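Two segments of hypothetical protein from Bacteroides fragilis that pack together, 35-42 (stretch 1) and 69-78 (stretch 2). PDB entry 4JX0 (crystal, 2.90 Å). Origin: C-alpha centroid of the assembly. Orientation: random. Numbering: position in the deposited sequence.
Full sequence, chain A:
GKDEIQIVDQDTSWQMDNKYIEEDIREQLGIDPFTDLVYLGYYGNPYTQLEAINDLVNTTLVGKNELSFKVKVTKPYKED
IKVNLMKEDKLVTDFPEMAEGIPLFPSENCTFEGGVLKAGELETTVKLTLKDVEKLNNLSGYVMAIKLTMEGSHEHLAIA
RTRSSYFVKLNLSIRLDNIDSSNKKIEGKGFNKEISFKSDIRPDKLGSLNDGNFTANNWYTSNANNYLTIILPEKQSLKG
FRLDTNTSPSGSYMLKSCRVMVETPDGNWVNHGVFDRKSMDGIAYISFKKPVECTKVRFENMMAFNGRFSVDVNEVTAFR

Stretch 1 35-42: TDLVYLGY
Stretch 2, residues 69-78: FKVKVTKPYK

Two extended segments of one chain lie side by side as antiparallel strands, their N-to-C directions 145° apart and their axes approaching to 4.4 Å. Build Asp36 to Leu40 and Phe69 to Val73 with beta phi/psi values: Leu37, Val38, Phe69, Val71 and Val73 lie near -115/130, Lys72 is at -103/156, and Asp36, Lys70 and Leu40 have phi between -74 and -88 with psi 128 to 138; Tyr39 is more extended at -152/173. Thr74 then breaks the pattern at -67/-28. The register sets Val38 against Val73 (CA to CA 4.4 Å), Tyr39 against Lys72 (5.4 Å) and Leu40 against Val71 (4.7 Å), alternating non-hydrogen-bonded and hydrogen-bonded pairs.

Backbone hydrogen bonds fix this register. Tyr39 N donates to Lys72 O at 2.9 Å, and Lys72 N returns to Tyr39 O at 2.8 Å. Farther along, Gly41 N reaches Lys70 O at 2.8 Å. Where the second strand ends, Thr74 N gives to Leu37 O at 3.0 Å, but the return bond is taken by a side chain: Leu37 N donates to Thr74 OG1 at 2.9 Å. With chi1 p and its CB directed toward the first stretch, Thr74 places its hydroxyl where the ladder would otherwise use a carbonyl. CA-H...O contacts fill the gaps, as from Val73 CA to Leu37 O at 3.3 Å and from Val38 CA to Lys72 O at 3.4 Å.

One face of the sheet is apolar and buried. Val38 and Val71, both t, meet CG1 to CG1 at 3.7 Å, while Val38 CG2 lies 4.1 Å from CG2 of Val73, which is p. Leu40, with chi1 off-rotamer at -110° and chi2 p, brings CD1 to 4.4 Å from Val71 CG2. Branched valines suit these extended positions and pack closely without polar groups to satisfy.

The other face carries Tyr39 and Lys72. Tyr39 is p with chi2 -79°, which lays its ring beneath the lysine: Lys72 CB sits over one ring face, 4.0 Å from the centroid. Lys72 (m, t, p, t) runs its aliphatic chain along the ring, so CE comes 3.4 Å from Tyr39 OH. Gly41 leaves room here; an ideal CB would lie only 3.0 Å from Lys70 CE and 3.1 Å from Lys72 CD.

Beyond Leu37, Asp36 and Lys75 bring opposite charges near each other. Asp36 (m, chi2 -32°) and Lys75 (t, t, p, t) hold OD1 and NZ 4.1 Å apart, beyond a salt bridge. A water links them, accepting from Lys75 NZ at 2.7 Å and donating weakly to Asp36 OD1 at 3.4 Å. Asp36 OD2 also meets the edge of the Tyr77 ring, 3.7 Å from CD1. Together the stretches bury 729 Å².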

# COMPACT_ATOMS: atom_id res chain seq x y z
N THR A 35 38.30 15.68 -4.45
CA THR A 35 36.96 16.09 -4.86
C THR A 35 35.95 15.59 -3.84
O THR A 35 35.83 14.38 -3.67
CB THR A 35 36.60 15.53 -6.24
OG1 THR A 35 37.65 15.82 -7.15
CG2 THR A 35 35.31 16.11 -6.79
N ASP A 36 35.24 16.52 -3.17
CA ASP A 36 34.16 16.14 -2.25
C ASP A 36 33.00 15.71 -3.12
O ASP A 36 32.78 16.31 -4.17
CB ASP A 36 33.77 17.29 -1.31
CG ASP A 36 34.87 17.69 -0.34
OD1 ASP A 36 35.66 16.81 0.06
OD2 ASP A 36 34.95 18.89 0.01
N LEU A 37 32.32 14.62 -2.76
CA LEU A 37 31.23 14.12 -3.59
C LEU A 37 29.89 14.39 -2.96
O LEU A 37 29.75 14.28 -1.74
CB LEU A 37 31.39 12.61 -3.83
CG LEU A 37 32.72 12.17 -4.44
CD1 LEU A 37 32.86 10.68 -4.39
CD2 LEU A 37 32.85 12.67 -5.86
N VAL A 38 28.89 14.76 -3.79
CA VAL A 38 27.50 14.99 -3.39
C VAL A 38 26.70 13.83 -3.97
O VAL A 38 26.83 13.53 -5.15
CB VAL A 38 26.96 16.37 -3.84
CG1 VAL A 38 25.55 16.60 -3.32
CG2 VAL A 38 27.88 17.49 -3.38
N TYR A 39 25.91 13.13 -3.14
CA TYR A 39 25.18 11.96 -3.62
C TYR A 39 23.91 11.73 -2.82
O TYR A 39 23.65 12.42 -1.83
CB TYR A 39 26.11 10.73 -3.54
CG TYR A 39 26.57 10.37 -2.14
CD1 TYR A 39 27.60 11.07 -1.53
CD2 TYR A 39 26.02 9.29 -1.46
CE1 TYR A 39 28.02 10.75 -0.24
CE2 TYR A 39 26.46 8.95 -0.19
CZ TYR A 39 27.47 9.67 0.42
OH TYR A 39 27.90 9.36 1.69
N LEU A 40 23.11 10.76 -3.27
CA LEU A 40 21.83 10.39 -2.67
C LEU A 40 22.03 9.34 -1.55
O LEU A 40 22.64 8.29 -1.78
CB LEU A 40 20.88 9.83 -3.76
CG LEU A 40 19.69 10.68 -4.16
CD1 LEU A 40 20.11 12.02 -4.60
CD2 LEU A 40 18.94 10.02 -5.30
N GLY A 41 21.47 9.63 -0.38
CA GLY A 41 21.49 8.73 0.77
C GLY A 41 20.26 7.84 0.78
O GLY A 41 19.14 8.35 0.82
N TYR A 42 20.45 6.51 0.68
CA TYR A 42 19.33 5.56 0.70
C TYR A 42 19.79 4.15 1.02
O TYR A 42 20.89 3.75 0.60
CB TYR A 42 18.57 5.56 -0.65
CG TYR A 42 19.42 5.22 -1.85
CD1 TYR A 42 20.05 6.21 -2.58
CD2 TYR A 42 19.55 3.90 -2.30
CE1 TYR A 42 20.83 5.91 -3.70
CE2 TYR A 42 20.33 3.59 -3.41
CZ TYR A 42 20.99 4.59 -4.09
OH TYR A 42 21.73 4.32 -5.22
N PHE A 69 13.97 12.72 -0.22
CA PHE A 69 15.25 12.05 -0.49
C PHE A 69 16.38 12.73 0.25
O PHE A 69 16.50 13.95 0.17
CB PHE A 69 15.56 12.10 -1.99
CG PHE A 69 14.56 11.36 -2.84
CD1 PHE A 69 14.70 10.00 -3.07
CD2 PHE A 69 13.48 12.02 -3.41
CE1 PHE A 69 13.78 9.31 -3.85
CE2 PHE A 69 12.57 11.33 -4.20
CZ PHE A 69 12.71 9.98 -4.40
N LYS A 70 17.23 11.95 0.93
CA LYS A 70 18.39 12.48 1.66
C LYS A 70 19.54 12.74 0.69
O LYS A 70 19.81 11.88 -0.16
CB LYS A 70 18.82 11.47 2.74
CG LYS A 70 19.79 12.04 3.77
CD LYS A 70 19.84 11.19 5.05
CE LYS A 70 20.64 9.93 4.90
NZ LYS A 70 20.61 9.10 6.14
N VAL A 71 20.19 13.90 0.79
CA VAL A 71 21.33 14.24 -0.07
C VAL A 71 22.53 14.44 0.82
O VAL A 71 22.53 15.36 1.62
CB VAL A 71 21.06 15.49 -0.95
CG1 VAL A 71 22.23 15.74 -1.90
CG2 VAL A 71 19.75 15.35 -1.72
N LYS A 72 23.56 13.59 0.68
CA LYS A 72 24.77 13.64 1.49
C LYS A 72 25.95 14.28 0.73
O LYS A 72 25.99 14.25 -0.49
CB LYS A 72 25.17 12.22 1.94
CG LYS A 72 24.12 11.50 2.78
CD LYS A 72 24.45 10.03 3.03
CE LYS A 72 25.49 9.83 4.10
NZ LYS A 72 25.76 8.39 4.34
N VAL A 73 26.92 14.83 1.48
CA VAL A 73 28.19 15.35 0.98
C VAL A 73 29.27 14.63 1.81
O VAL A 73 29.05 14.39 3.00
CB VAL A 73 28.32 16.90 0.99
CG1 VAL A 73 28.23 17.47 2.40
CG2 VAL A 73 29.59 17.37 0.29
N THR A 74 30.37 14.21 1.18
CA THR A 74 31.38 13.39 1.85
C THR A 74 32.15 14.10 2.98
O THR A 74 32.61 13.43 3.90
CB THR A 74 32.36 12.83 0.82
OG1 THR A 74 32.87 13.91 0.04
CG2 THR A 74 31.72 11.79 -0.07
N LYS A 75 32.29 15.43 2.90
CA LYS A 75 33.04 16.22 3.88
C LYS A 75 32.40 17.61 3.98
O LYS A 75 31.87 18.07 2.97
CB LYS A 75 34.51 16.32 3.39
CG LYS A 75 35.48 16.95 4.37
CD LYS A 75 36.95 16.57 4.09
CE LYS A 75 37.40 16.76 2.66
NZ LYS A 75 38.89 16.80 2.54
N PRO A 76 32.41 18.31 5.13
CA PRO A 76 31.78 19.64 5.16
C PRO A 76 32.46 20.59 4.18
O PRO A 76 33.69 20.60 4.08
CB PRO A 76 31.96 20.09 6.61
CG PRO A 76 32.20 18.84 7.37
CD PRO A 76 32.98 17.97 6.45
N TYR A 77 31.64 21.33 3.41
CA TYR A 77 32.12 22.22 2.35
C TYR A 77 32.10 23.69 2.83
O TYR A 77 31.26 24.07 3.65
CB TYR A 77 31.26 22.01 1.10
CG TYR A 77 31.87 22.56 -0.17
CD1 TYR A 77 33.00 21.96 -0.73
CD2 TYR A 77 31.27 23.60 -0.86
CE1 TYR A 77 33.56 22.46 -1.91
CE2 TYR A 77 31.82 24.09 -2.04
CZ TYR A 77 32.95 23.51 -2.57
OH TYR A 77 33.50 24.05 -3.71
N LYS A 78 33.05 24.50 2.32
CA LYS A 78 33.28 25.91 2.66
C LYS A 78 32.08 26.85 2.44
O LYS A 78 31.99 27.87 3.14
CB LYS A 78 34.48 26.46 1.86
CG LYS A 78 34.23 26.64 0.36
CD LYS A 78 35.53 26.69 -0.44
CE LYS A 78 35.29 26.87 -1.92
NZ LYS A 78 36.56 26.78 -2.71
O HOH W 1 39.04 16.98 -0.15